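Local coordinates for protein mannitol dehydrogenase (Helicobacter pylori, PDB 3TWO) that probably interconverts cinnamyl alcohols and their aldehydes, as a zinc-dependent, NADP(H)-binding member of the alcohol dehydrogenase family, at residues P29-I34 and N135-E140; L235-S240 and D260-G265; D250-L255 and R286-S291. All coordinates share one frame; numbering follows the deposited sequence.

Contact 1. Residues P29-I34 and N135-E140; sequences PRDVLI and NIVVDE
Val32 and Val138 face each other as a hydrogen-bonded pair of an antiparallel beta ladder in the GroES-like domain of this alcohol dehydrogenase. Val32 N reaches Val138 O at 2.8 Å, and Val138 N returns a bond to Val32 O. The same exchange is made by Ile34 and Ile136. Both pairs put their side chains on one face. There Ile34 CB meets Ile136 CG2 at 4.0 Å. Ile136 CG1 is anti to the backbone N (chi1 -165°) and the side chain leads away; CG2 is the atom in contact. Val86 and Val88 of strand 85-88 cover Ile34 on this side. The other face carries the non-hydrogen-bonded pair Leu33 and Val137. Leu33 CD1 touches Asn135 CB at 4.0 Å and Val137 CG2. Val3 of strand 3-9 packs on all three of these residues. The amide of Asn135 is turned to that strand too, bonding Ser5 and the backbone of Gln4. Val137 CG1 comes up against Asp31 CB at 3.8 Å. The Asp31 carboxylate is held from outside the ladder, where OD2 accepts from Gly28 N. At the end of the ladder Glu140 N bonds Arg30 O. Glu140 CG sits between its own backbone N and carbonyl carbon (chi1 53°), 3.1 Å from Arg30 O. From there the chain runs extended beside the Arg30 side chain, pointing the same way. Glu140 OE2 accepts from the backbone N atoms of Lys78 and Lys79. The two charged groups do not form a salt bridge: Glu140 OE1 lies well out of the guanidinium plane, 4.2 Å from Arg30 NE, and touches Arg30 CD at 3.5 Å.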
loop_
_atom_site.group_PDB
_atom_site.type_symbol
_atom_site.label_atom_id
_atom_site.label_comp_id
_atom_site.label_asym_id
_atom_site.label_seq_id
_atom_site.Cartn_x
_atom_site.Cartn_y
_atom_site.Cartn_z
ATOM N N PRO B 29 -17.256 -35.247 -17.150
ATOM C CA PRO B 29 -16.802 -36.383 -16.320
ATOM C C PRO B 29 -16.175 -35.963 -14.987
ATOM O O PRO B 29 -16.191 -36.762 -14.057
ATOM C CB PRO B 29 -15.790 -37.110 -17.232
ATOM C CG PRO B 29 -15.327 -36.071 -18.162
ATOM C CD PRO B 29 -16.508 -35.154 -18.408
ATOM N N ARG B 30 -15.692 -34.710 -14.880
ATOM C CA ARG B 30 -15.151 -34.179 -13.610
ATOM C C ARG B 30 -16.078 -33.216 -12.855
ATOM O O ARG B 30 -15.649 -32.608 -11.879
ATOM C CB ARG B 30 -13.845 -33.414 -13.835
ATOM C CG ARG B 30 -12.654 -34.183 -14.345
ATOM C CD ARG B 30 -12.032 -35.047 -13.271
ATOM N NE ARG B 30 -12.239 -36.416 -13.662
ATOM C CZ ARG B 30 -11.289 -37.224 -14.146
ATOM N NH1 ARG B 30 -10.020 -36.808 -14.253
ATOM N NH2 ARG B 30 -11.615 -38.458 -14.519
ATOM N N ASP B 31 -17.314 -33.035 -13.317
ATOM C CA ASP B 31 -18.260 -32.085 -12.685
ATOM C C ASP B 31 -19.086 -32.778 -11.600
ATOM O O ASP B 31 -19.232 -34.014 -11.588
ATOM C CB ASP B 31 -19.254 -31.524 -13.727
ATOM C CG ASP B 31 -18.607 -30.587 -14.741
ATOM O OD1 ASP B 31 -17.606 -29.918 -14.394
ATOM O OD2 ASP B 31 -19.117 -30.517 -15.896
ATOM N N VAL B 32 -19.667 -31.965 -10.732
ATOM C CA VAL B 32 -20.762 -32.399 -9.865
ATOM C C VAL B 32 -21.943 -31.438 -10.002
ATOM O O VAL B 32 -21.762 -30.242 -10.252
ATOM C CB VAL B 32 -20.331 -32.435 -8.372
ATOM C CG1 VAL B 32 -19.133 -33.359 -8.230
ATOM C CG2 VAL B 32 -20.000 -31.003 -7.823
ATOM N N LEU B 33 -23.139 -31.997 -9.869
ATOM C CA LEU B 33 -24.421 -31.279 -9.888
ATOM C C LEU B 33 -24.845 -31.139 -8.441
ATOM O O LEU B 33 -25.018 -32.136 -7.737
ATOM C CB LEU B 33 -25.476 -32.125 -10.634
ATOM C CG LEU B 33 -26.944 -31.716 -10.578
ATOM C CD1 LEU B 33 -27.081 -30.270 -10.909
ATOM C CD2 LEU B 33 -27.832 -32.626 -11.525
ATOM N N ILE B 34 -25.005 -29.904 -8.000
ATOM C CA ILE B 34 -25.330 -29.589 -6.639
ATOM C C ILE B 34 -26.720 -29.025 -6.610
ATOM O O ILE B 34 -27.036 -28.091 -7.367
ATOM C CB ILE B 34 -24.330 -28.548 -6.108
ATOM C CG1 ILE B 34 -22.906 -29.170 -6.019
ATOM C CG2 ILE B 34 -24.852 -27.953 -4.785
ATOM C CD1 ILE B 34 -21.739 -28.162 -5.797
ATOM N N ASN B 135 -29.929 -25.068 -8.525
ATOM C CA ASN B 135 -28.832 -26.003 -8.689
ATOM C C ASN B 135 -27.670 -25.304 -9.363
ATOM O O ASN B 135 -27.833 -24.174 -9.838
ATOM C CB ASN B 135 -29.294 -27.264 -9.493
ATOM C CG ASN B 135 -29.699 -26.943 -10.921
ATOM O OD1 ASN B 135 -29.081 -26.107 -11.590
ATOM N ND2 ASN B 135 -30.728 -27.648 -11.428
ATOM N N ILE B 136 -26.526 -25.986 -9.431
ATOM C CA ILE B 136 -25.338 -25.443 -10.067
ATOM C C ILE B 136 -24.458 -26.647 -10.427
ATOM O O ILE B 136 -24.514 -27.714 -9.724
ATOM C CB ILE B 136 -24.589 -24.402 -9.176
ATOM C CG1 ILE B 136 -23.594 -23.594 -10.017
ATOM C CG2 ILE B 136 -23.880 -25.050 -7.985
ATOM C CD1 ILE B 136 -22.960 -22.450 -9.298
ATOM N N VAL B 137 -23.716 -26.522 -11.535
ATOM C CA VAL B 137 -22.825 -27.601 -12.024
ATOM C C VAL B 137 -21.384 -27.095 -11.912
ATOM O O VAL B 137 -21.052 -26.107 -12.556
ATOM C CB VAL B 137 -23.149 -28.007 -13.531
ATOM C CG1 VAL B 137 -22.266 -29.164 -14.011
ATOM C CG2 VAL B 137 -24.619 -28.386 -13.689
ATOM N N VAL B 138 -20.550 -27.738 -11.092
ATOM C CA VAL B 138 -19.218 -27.236 -10.788
ATOM C C VAL B 138 -18.145 -28.325 -10.958
ATOM O O VAL B 138 -18.349 -29.463 -10.496
ATOM C CB VAL B 138 -19.156 -26.680 -9.333
ATOM C CG1 VAL B 138 -17.797 -26.056 -9.061
ATOM C CG2 VAL B 138 -20.261 -25.651 -9.090
ATOM N N ASP B 139 -17.026 -27.976 -11.634
ATOM C CA ASP B 139 -15.826 -28.851 -11.685
ATOM C C ASP B 139 -15.431 -29.219 -10.220
ATOM O O ASP B 139 -15.412 -28.331 -9.345
ATOM C CB ASP B 139 -14.666 -28.134 -12.374
ATOM C CG ASP B 139 -13.401 -29.013 -12.484
ATOM O OD1 ASP B 139 -12.774 -29.260 -11.455
ATOM O OD2 ASP B 139 -13.035 -29.474 -13.595
ATOM N N GLU B 140 -15.170 -30.500 -9.968
ATOM C CA GLU B 140 -14.967 -30.996 -8.583
ATOM C C GLU B 140 -13.849 -30.345 -7.779
ATOM O O GLU B 140 -13.879 -30.419 -6.531
ATOM C CB GLU B 140 -14.759 -32.522 -8.538
ATOM C CG GLU B 140 -13.670 -33.006 -9.465
ATOM C CD GLU B 140 -13.137 -34.368 -9.091
ATOM O OE1 GLU B 140 -12.149 -34.803 -9.743
ATOM O OE2 GLU B 140 -13.686 -34.988 -8.150
#

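Contact 2. Residues L235-S240 and D260-G265; sequences LDFIIS and DLALVG. With NDP (NADPH dihydro-nicotinamide-adenine-dinucleotide phosphate), chain F.
Two neighbouring parallel strands of the Rossmann fold, 237-240 and 260-263, meet here and run out at the NADPH pocket. Backbone bonds alternate between them: Ile238 N to Asp260 O, Ala262 N to Ile238 O, and Ser240 N to Ala262 O. On one face Phe237 CG stands anti to the backbone N (chi1 170°), and the ring beyond it reaches Ala262 CB with CZ at 4.0 Å. Pro168 of helix 158-171 covers Ala262 and Ile239. On the other face Leu261 CD1 packs on Ile238 CG2 at 3.7 Å, and Leu263 CD2 touches Ser240 CB. Ser240 OG is taken by Tyr246. The Asp260 carboxylate bonds Ser172 and makes a salt bridge to Lys287 of the second subunit. At the pocket end Ser240 O accepts two bonds, from Val264 N at 3.0 Å and Gly265 N at 2.9 Å. Val264 CG2 also lies against this oxygen, at 3.4 Å. Past this point the chain borders the cofactor: Val264 O lies against the nicotinamide ring, and Gly265 CA is near the ribose oxygen O4D. Two donors on Ser240 O would help hold the 264-265 backbone beside the nicotinamide and its ribose.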
loop_
_atom_site.group_PDB
_atom_site.type_symbol
_atom_site.label_atom_id
_atom_site.label_comp_id
_atom_site.label_asym_id
_atom_site.label_seq_id
_atom_site.Cartn_x
_atom_site.Cartn_y
_atom_site.Cartn_z
ATOM N N LEU B 235 -3.369 1.223 15.810
ATOM C CA LEU B 235 -3.725 -0.166 15.608
ATOM C C LEU B 235 -2.635 -0.869 14.820
ATOM O O LEU B 235 -1.928 -0.225 14.087
ATOM C CB LEU B 235 -5.088 -0.290 14.878
ATOM C CG LEU B 235 -6.201 0.555 15.555
ATOM C CD1 LEU B 235 -7.595 0.325 14.930
ATOM C CD2 LEU B 235 -6.287 0.201 17.008
ATOM N N ASP B 236 -2.531 -2.185 14.967
ATOM C CA ASP B 236 -1.526 -2.956 14.249
ATOM C C ASP B 236 -2.039 -3.421 12.889
ATOM O O ASP B 236 -1.272 -3.663 11.977
ATOM C CB ASP B 236 -1.184 -4.204 15.051
ATOM C CG ASP B 236 -0.590 -3.883 16.399
ATOM O OD1 ASP B 236 0.469 -3.226 16.464
ATOM O OD2 ASP B 236 -1.186 -4.300 17.387
ATOM N N PHE B 237 -3.346 -3.599 12.802
ATOM C CA PHE B 237 -3.940 -4.166 11.650
ATOM C C PHE B 237 -5.366 -3.639 11.515
ATOM O O PHE B 237 -6.115 -3.559 12.502
ATOM C CB PHE B 237 -3.899 -5.710 11.731
ATOM C CG PHE B 237 -4.721 -6.389 10.667
ATOM C CD1 PHE B 237 -4.111 -6.920 9.540
ATOM C CD2 PHE B 237 -6.125 -6.479 10.794
ATOM C CE1 PHE B 237 -4.904 -7.585 8.489
ATOM C CE2 PHE B 237 -6.921 -7.110 9.791
ATOM C CZ PHE B 237 -6.281 -7.663 8.624
ATOM N N ILE B 238 -5.728 -3.235 10.304
ATOM C CA ILE B 238 -7.081 -2.784 9.991
ATOM C C ILE B 238 -7.550 -3.489 8.714
ATOM O O ILE B 238 -6.812 -3.504 7.699
ATOM C CB ILE B 238 -7.142 -1.261 9.763
ATOM C CG1 ILE B 238 -6.796 -0.480 11.063
ATOM C CG2 ILE B 238 -8.533 -0.818 9.270
ATOM C CD1 ILE B 238 -6.631 1.041 10.844
ATOM N N ILE B 239 -8.766 -4.063 8.746
ATOM C CA ILE B 239 -9.363 -4.578 7.498
ATOM C C ILE B 239 -10.549 -3.697 7.167
ATOM O O ILE B 239 -11.412 -3.475 8.028
ATOM C CB ILE B 239 -9.775 -6.085 7.616
ATOM C CG1 ILE B 239 -10.472 -6.586 6.354
ATOM C CG2 ILE B 239 -10.642 -6.337 8.914
ATOM C CD1 ILE B 239 -10.682 -8.069 6.352
ATOM N N SER B 240 -10.547 -3.126 5.969
ATOM C CA SER B 240 -11.627 -2.258 5.539
ATOM C C SER B 240 -12.580 -3.003 4.585
ATOM O O SER B 240 -12.190 -3.406 3.490
ATOM C CB SER B 240 -11.107 -1.023 4.831
ATOM O OG SER B 240 -12.204 -0.214 4.468
ATOM N N ASP B 260 -0.443 -2.882 9.199
ATOM C CA ASP B 260 -1.046 -3.236 7.873
ATOM C C ASP B 260 -2.480 -2.734 7.754
ATOM O O ASP B 260 -3.254 -2.848 8.721
ATOM C CB ASP B 260 -1.183 -4.758 7.684
ATOM C CG ASP B 260 0.111 -5.491 7.442
ATOM O OD1 ASP B 260 0.032 -6.731 7.501
ATOM O OD2 ASP B 260 1.173 -4.916 7.166
ATOM N N LEU B 261 -2.849 -2.209 6.588
ATOM C CA LEU B 261 -4.241 -1.928 6.238
ATOM C C LEU B 261 -4.580 -2.841 5.060
ATOM O O LEU B 261 -3.915 -2.768 4.001
ATOM C CB LEU B 261 -4.373 -0.485 5.769
ATOM C CG LEU B 261 -5.652 0.032 5.093
ATOM C CD1 LEU B 261 -6.882 -0.234 6.019
ATOM C CD2 LEU B 261 -5.547 1.538 4.836
ATOM N N ALA B 262 -5.495 -3.765 5.296
ATOM C CA ALA B 262 -5.902 -4.728 4.316
ATOM C C ALA B 262 -7.253 -4.223 3.785
ATOM O O ALA B 262 -8.190 -3.992 4.577
ATOM C CB ALA B 262 -6.153 -6.104 4.976
ATOM N N LEU B 263 -7.358 -4.137 2.460
ATOM C CA LEU B 263 -8.533 -3.614 1.779
ATOM C C LEU B 263 -9.246 -4.789 1.143
ATOM O O LEU B 263 -8.672 -5.477 0.284
ATOM C CB LEU B 263 -8.122 -2.612 0.677
ATOM C CG LEU B 263 -7.310 -1.438 1.167
ATOM C CD1 LEU B 263 -6.743 -0.543 0.037
ATOM C CD2 LEU B 263 -8.046 -0.592 2.284
ATOM N N VAL B 264 -10.503 -5.005 1.540
ATOM C CA VAL B 264 -11.371 -5.935 0.799
ATOM C C VAL B 264 -12.613 -5.289 0.214
ATOM O O VAL B 264 -13.125 -5.772 -0.802
ATOM C CB VAL B 264 -11.785 -7.145 1.666
ATOM C CG1 VAL B 264 -10.468 -7.914 2.108
ATOM C CG2 VAL B 264 -12.590 -6.677 2.862
ATOM N N GLY B 265 -13.089 -4.205 0.837
ATOM C CA GLY B 265 -14.309 -3.544 0.380
ATOM C C GLY B 265 -14.168 -2.830 -0.970
ATOM O O GLY B 265 -13.091 -2.276 -1.327
HETATM P PA NDP F . -22.703 -5.388 3.551
HETATM O O1A NDP F . -23.461 -4.153 3.293
HETATM O O2A NDP F . -23.014 -6.449 4.672
HETATM O O5B NDP F . -21.844 -4.629 4.711
HETATM C C5B NDP F . -21.232 -3.247 4.501
HETATM C C4B NDP F . -21.124 -2.575 5.865
HETATM O O4B NDP F . -20.318 -1.325 5.910
HETATM C C3B NDP F . -22.546 -2.231 6.363
HETATM O O3B NDP F . -22.645 -2.682 7.767
HETATM C C2B NDP F . -22.568 -0.681 6.269
HETATM O O2B NDP F . -23.442 -0.225 7.319
HETATM C C1B NDP F . -21.116 -0.311 6.653
HETATM N N9A NDP F . -20.636 0.935 6.013
HETATM C C8A NDP F . -21.027 1.394 4.802
HETATM N N7A NDP F . -20.330 2.494 4.567
HETATM C C5A NDP F . -19.520 2.727 5.596
HETATM C C6A NDP F . -18.592 3.713 5.876
HETATM N N6A NDP F . -18.325 4.765 5.029
HETATM N N1A NDP F . -17.964 3.622 7.044
HETATM C C2A NDP F . -18.155 2.641 7.899
HETATM N N3A NDP F . -19.017 1.684 7.654
HETATM C C4A NDP F . -19.718 1.728 6.507
HETATM O O3 NDP F . -21.384 -5.624 2.718
HETATM P PN NDP F . -20.565 -6.912 2.655
HETATM O O1N NDP F . -19.898 -7.213 3.942
HETATM O O2N NDP F . -21.253 -8.111 1.951
HETATM O O5D NDP F . -19.469 -6.486 1.609
HETATM C C5D NDP F . -18.732 -5.193 1.857
HETATM C C4D NDP F . -17.847 -4.811 0.597
HETATM O O4D NDP F . -16.941 -5.927 0.502
HETATM C C3D NDP F . -18.597 -4.715 -0.760
HETATM O O3D NDP F . -18.032 -3.609 -1.516
HETATM C C2D NDP F . -18.297 -6.103 -1.373
HETATM O O2D NDP F . -18.306 -6.031 -2.757
HETATM C C1D NDP F . -16.839 -6.302 -0.898
HETATM N N1N NDP F . -16.331 -7.710 -1.023
HETATM C C2N NDP F . -15.008 -7.898 -1.480
HETATM C C3N NDP F . -14.483 -9.173 -1.614
HETATM C C7N NDP F . -13.021 -9.331 -2.026
HETATM O O7N NDP F . -12.211 -8.404 -1.862
HETATM N N7N NDP F . -12.657 -10.578 -2.306
HETATM C C4N NDP F . -15.299 -10.293 -1.328
HETATM C C5N NDP F . -16.622 -10.121 -0.828
HETATM C C6N NDP F . -17.146 -8.853 -0.686
HETATM P P2B NDP F . -24.482 0.928 7.133
HETATM O O1X NDP F . -25.873 0.303 7.733
HETATM O O2X NDP F . -23.978 2.161 7.748
HETATM O O3X NDP F . -24.728 1.099 5.571
#

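Contact 3. Residues D250-L255 and R286-S291; sequences DYLKLL and RKVYGS. With NDP (NADPH dihydro-nicotinamide-adenine-dinucleotide phosphate), chain F.
Arg286 reaches across the beta turn from Leu252 to Leu255, by the outermost strand of the parallel sheet within this chain, in the Rossmann-type domain. Its side chain gives the largest share of the contact. Arg286 CB sits against Leu252 CD1 at 3.5 Å, and the two side chains cross obliquely. Arg286 then runs extended from CG to NE, sliding past Leu255 in the opposite direction. CD comes to 3.3 Å from Leu252 O. The turn is of type I, and the carbonyl oxygens of its first and last residues, Leu252 and Leu255, both lie by this arm. Arg286 NE gives the single hydrogen bond between the segments, to Leu255 O at 3.0 Å. The bond is somewhat bent (151° at the hydrogen). The oxygen lies near the edge of the guanidinium, 21° out of its plane. The bond thus ties Arg286 to the last residue of the turn. At Lys287 the side chain points away, and NZ makes a salt bridge with Asp260 of the second subunit. Its backbone O still takes part, with Leu255 CD1 at 3.9 Å. At Val288, CG2 meets Leu252 CD1 at 3.6 Å, and the side chains cross at about a right angle. Leu252 CD1 is therefore shared between Arg286 and Val288. Tyr289 turns to the other side of the sheet, where its OH bonds Ser172. Beyond Gly290, Ser291 O lies 3.0 Å from NDP O7N. Strand 287-290 is this outermost strand. Strand 259-263 pairs with it on one side, the second subunit bonds its backbone at Val288 and Gly290, Leu252 of helix 248-252 touches Val288, and helix 158-171 lies against Tyr289.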
loop_
_atom_site.group_PDB
_atom_site.type_symbol
_atom_site.label_atom_id
_atom_site.label_comp_id
_atom_site.label_asym_id
_atom_site.label_seq_id
_atom_site.Cartn_x
_atom_site.Cartn_y
_atom_site.Cartn_z
ATOM N N ASP B 250 -8.011 8.374 6.389
ATOM C CA ASP B 250 -8.606 8.396 7.730
ATOM C C ASP B 250 -8.292 7.114 8.474
ATOM O O ASP B 250 -8.235 7.148 9.686
ATOM C CB ASP B 250 -10.127 8.525 7.623
ATOM C CG ASP B 250 -10.545 9.893 7.228
ATOM O OD1 ASP B 250 -9.816 10.867 7.492
ATOM O OD2 ASP B 250 -11.627 9.990 6.666
ATOM N N TYR B 251 -8.165 6.003 7.742
ATOM C CA TYR B 251 -7.735 4.685 8.304
ATOM C C TYR B 251 -6.243 4.478 8.329
ATOM O O TYR B 251 -5.731 3.975 9.323
ATOM C CB TYR B 251 -8.417 3.494 7.626
ATOM C CG TYR B 251 -9.889 3.520 8.009
ATOM C CD1 TYR B 251 -10.858 4.112 7.163
ATOM C CD2 TYR B 251 -10.303 3.062 9.289
ATOM C CE1 TYR B 251 -12.233 4.186 7.568
ATOM C CE2 TYR B 251 -11.670 3.143 9.719
ATOM C CZ TYR B 251 -12.613 3.669 8.850
ATOM O OH TYR B 251 -13.928 3.750 9.303
ATOM N N LEU B 252 -5.554 4.842 7.243
ATOM C CA LEU B 252 -4.120 4.619 7.167
ATOM C C LEU B 252 -3.417 5.363 8.303
ATOM O O LEU B 252 -2.528 4.827 8.944
ATOM C CB LEU B 252 -3.560 5.019 5.774
ATOM C CG LEU B 252 -2.044 4.928 5.526
ATOM C CD1 LEU B 252 -1.548 3.458 5.635
ATOM C CD2 LEU B 252 -1.645 5.457 4.165
ATOM N N LYS B 253 -3.837 6.581 8.586
ATOM C CA LYS B 253 -3.244 7.320 9.696
ATOM C C LYS B 253 -3.453 6.622 11.067
ATOM O O LYS B 253 -2.763 6.955 11.996
ATOM C CB LYS B 253 -3.783 8.741 9.792
ATOM C CG LYS B 253 -5.284 8.778 10.100
ATOM C CD LYS B 253 -5.611 9.850 11.126
ATOM C CE LYS B 253 -5.625 11.269 10.594
ATOM N NZ LYS B 253 -5.775 11.295 9.119
ATOM N N LEU B 254 -4.387 5.682 11.208
ATOM C CA LEU B 254 -4.586 5.035 12.532
ATOM C C LEU B 254 -3.521 3.973 12.848
ATOM O O LEU B 254 -3.443 3.471 13.991
ATOM C CB LEU B 254 -5.990 4.370 12.623
ATOM C CG LEU B 254 -7.160 5.378 12.598
ATOM C CD1 LEU B 254 -8.493 4.671 12.573
ATOM C CD2 LEU B 254 -7.043 6.412 13.746
ATOM N N LEU B 255 -2.750 3.575 11.828
ATOM C CA LEU B 255 -1.848 2.429 11.984
ATOM C C LEU B 255 -0.567 2.812 12.703
ATOM O O LEU B 255 0.016 3.913 12.515
ATOM C CB LEU B 255 -1.443 1.857 10.642
ATOM C CG LEU B 255 -2.464 1.094 9.791
ATOM C CD1 LEU B 255 -1.695 0.571 8.552
ATOM C CD2 LEU B 255 -3.067 -0.106 10.677
ATOM N N ARG B 286 3.606 2.619 6.953
ATOM C CA ARG B 286 2.338 1.974 7.234
ATOM C C ARG B 286 1.927 1.308 5.953
ATOM O O ARG B 286 1.772 1.990 4.896
ATOM C CB ARG B 286 1.313 3.024 7.630
ATOM C CG ARG B 286 1.643 3.711 8.924
ATOM C CD ARG B 286 0.763 4.921 9.025
ATOM N NE ARG B 286 0.906 5.640 10.291
ATOM C CZ ARG B 286 1.681 6.700 10.481
ATOM N NH1 ARG B 286 2.477 7.136 9.522
ATOM N NH2 ARG B 286 1.721 7.295 11.659
ATOM N N LYS B 287 1.769 -0.018 6.000
ATOM C CA LYS B 287 1.673 -0.764 4.739
ATOM C C LYS B 287 0.211 -0.979 4.322
ATOM O O LYS B 287 -0.655 -1.188 5.177
ATOM C CB LYS B 287 2.381 -2.113 4.924
ATOM C CG LYS B 287 3.912 -1.991 5.321
ATOM C CD LYS B 287 4.621 -3.305 5.071
ATOM C CE LYS B 287 5.931 -3.305 5.786
ATOM N NZ LYS B 287 6.626 -4.586 5.502
ATOM N N VAL B 288 -0.070 -0.977 3.031
ATOM C CA VAL B 288 -1.429 -1.176 2.534
ATOM C C VAL B 288 -1.389 -2.364 1.539
ATOM O O VAL B 288 -0.449 -2.486 0.735
ATOM C CB VAL B 288 -1.943 0.081 1.769
ATOM C CG1 VAL B 288 -3.326 -0.151 1.215
ATOM C CG2 VAL B 288 -1.952 1.409 2.659
ATOM N N TYR B 289 -2.352 -3.262 1.589
ATOM C CA TYR B 289 -2.443 -4.227 0.480
ATOM C C TYR B 289 -3.898 -4.536 0.275
ATOM O O TYR B 289 -4.740 -4.203 1.159
ATOM C CB TYR B 289 -1.672 -5.494 0.759
ATOM C CG TYR B 289 -2.149 -6.226 2.001
ATOM C CD1 TYR B 289 -3.128 -7.221 1.881
ATOM C CD2 TYR B 289 -1.614 -5.943 3.297
ATOM C CE1 TYR B 289 -3.592 -7.974 3.000
ATOM C CE2 TYR B 289 -2.096 -6.697 4.455
ATOM C CZ TYR B 289 -3.076 -7.686 4.279
ATOM O OH TYR B 289 -3.558 -8.474 5.308
ATOM N N GLY B 290 -4.209 -5.155 -0.864
ATOM C CA GLY B 290 -5.574 -5.619 -1.120
ATOM C C GLY B 290 -5.642 -7.131 -0.931
ATOM O O GLY B 290 -4.615 -7.806 -0.981
ATOM N N SER B 291 -6.846 -7.662 -0.783
ATOM C CA SER B 291 -7.044 -9.132 -0.693
ATOM C C SER B 291 -8.314 -9.472 -1.489
ATOM O O SER B 291 -9.294 -8.752 -1.392
ATOM C CB SER B 291 -7.211 -9.590 0.767
ATOM O OG SER B 291 -6.935 -10.970 0.860
HETATM P PA NDP F . -22.703 -5.388 3.551
HETATM O O1A NDP F . -23.461 -4.153 3.293
HETATM O O2A NDP F . -23.014 -6.449 4.672
HETATM O O5B NDP F . -21.844 -4.629 4.711
HETATM C C5B NDP F . -21.232 -3.247 4.501
HETATM C C4B NDP F . -21.124 -2.575 5.865
HETATM O O4B NDP F . -20.318 -1.325 5.910
HETATM C C3B NDP F . -22.546 -2.231 6.363
HETATM O O3B NDP F . -22.645 -2.682 7.767
HETATM C C2B NDP F . -22.568 -0.681 6.269
HETATM O O2B NDP F . -23.442 -0.225 7.319
HETATM C C1B NDP F . -21.116 -0.311 6.653
HETATM N N9A NDP F . -20.636 0.935 6.013
HETATM C C8A NDP F . -21.027 1.394 4.802
HETATM N N7A NDP F . -20.330 2.494 4.567
HETATM C C5A NDP F . -19.520 2.727 5.596
HETATM C C6A NDP F . -18.592 3.713 5.876
HETATM N N6A NDP F . -18.325 4.765 5.029
HETATM N N1A NDP F . -17.964 3.622 7.044
HETATM C C2A NDP F . -18.155 2.641 7.899
HETATM N N3A NDP F . -19.017 1.684 7.654
HETATM C C4A NDP F . -19.718 1.728 6.507
HETATM O O3 NDP F . -21.384 -5.624 2.718
HETATM P PN NDP F . -20.565 -6.912 2.655
HETATM O O1N NDP F . -19.898 -7.213 3.942
HETATM O O2N NDP F . -21.253 -8.111 1.951
HETATM O O5D NDP F . -19.469 -6.486 1.609
HETATM C C5D NDP F . -18.732 -5.193 1.857
HETATM C C4D NDP F . -17.847 -4.811 0.597
HETATM O O4D NDP F . -16.941 -5.927 0.502
HETATM C C3D NDP F . -18.597 -4.715 -0.760
HETATM O O3D NDP F . -18.032 -3.609 -1.516
HETATM C C2D NDP F . -18.297 -6.103 -1.373
HETATM O O2D NDP F . -18.306 -6.031 -2.757
HETATM C C1D NDP F . -16.839 -6.302 -0.898
HETATM N N1N NDP F . -16.331 -7.710 -1.023
HETATM C C2N NDP F . -15.008 -7.898 -1.480
HETATM C C3N NDP F . -14.483 -9.173 -1.614
HETATM C C7N NDP F . -13.021 -9.331 -2.026
HETATM O O7N NDP F . -12.211 -8.404 -1.862
HETATM N N7N NDP F . -12.657 -10.578 -2.306
HETATM C C4N NDP F . -15.299 -10.293 -1.328
HETATM C C5N NDP F . -16.622 -10.121 -0.828
HETATM C C6N NDP F . -17.146 -8.853 -0.686
HETATM P P2B NDP F . -24.482 0.928 7.133
HETATM O O1X NDP F . -25.873 0.303 7.733
HETATM O O2X NDP F . -23.978 2.161 7.748
HETATM O O3X NDP F . -24.728 1.099 5.571
#

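In the fold
Contacts 2 and 3 belong to one unit, with centres 6 Å apart. Strands 259-263 and 287-290 are neighbours in the parallel sheet, and Leu261 N probably bonds Lys287 O at 2.8 Å. Leu235 N and Leu254 O make a similar link. Both contacts end at NADPH, through Val264 and Gly265 in contact 2 and Ser291 in contact 3, and both touch the second subunit. The Val264 side chain is also about 9 Å from a bound zinc ion. Contact 1 lies in the GroES-like part, on the opposite side of the chain's centre. Its centre is 35 Å from that of contact 2 and 39 Å from that of contact 3, with nearest atoms about 21 Å from both.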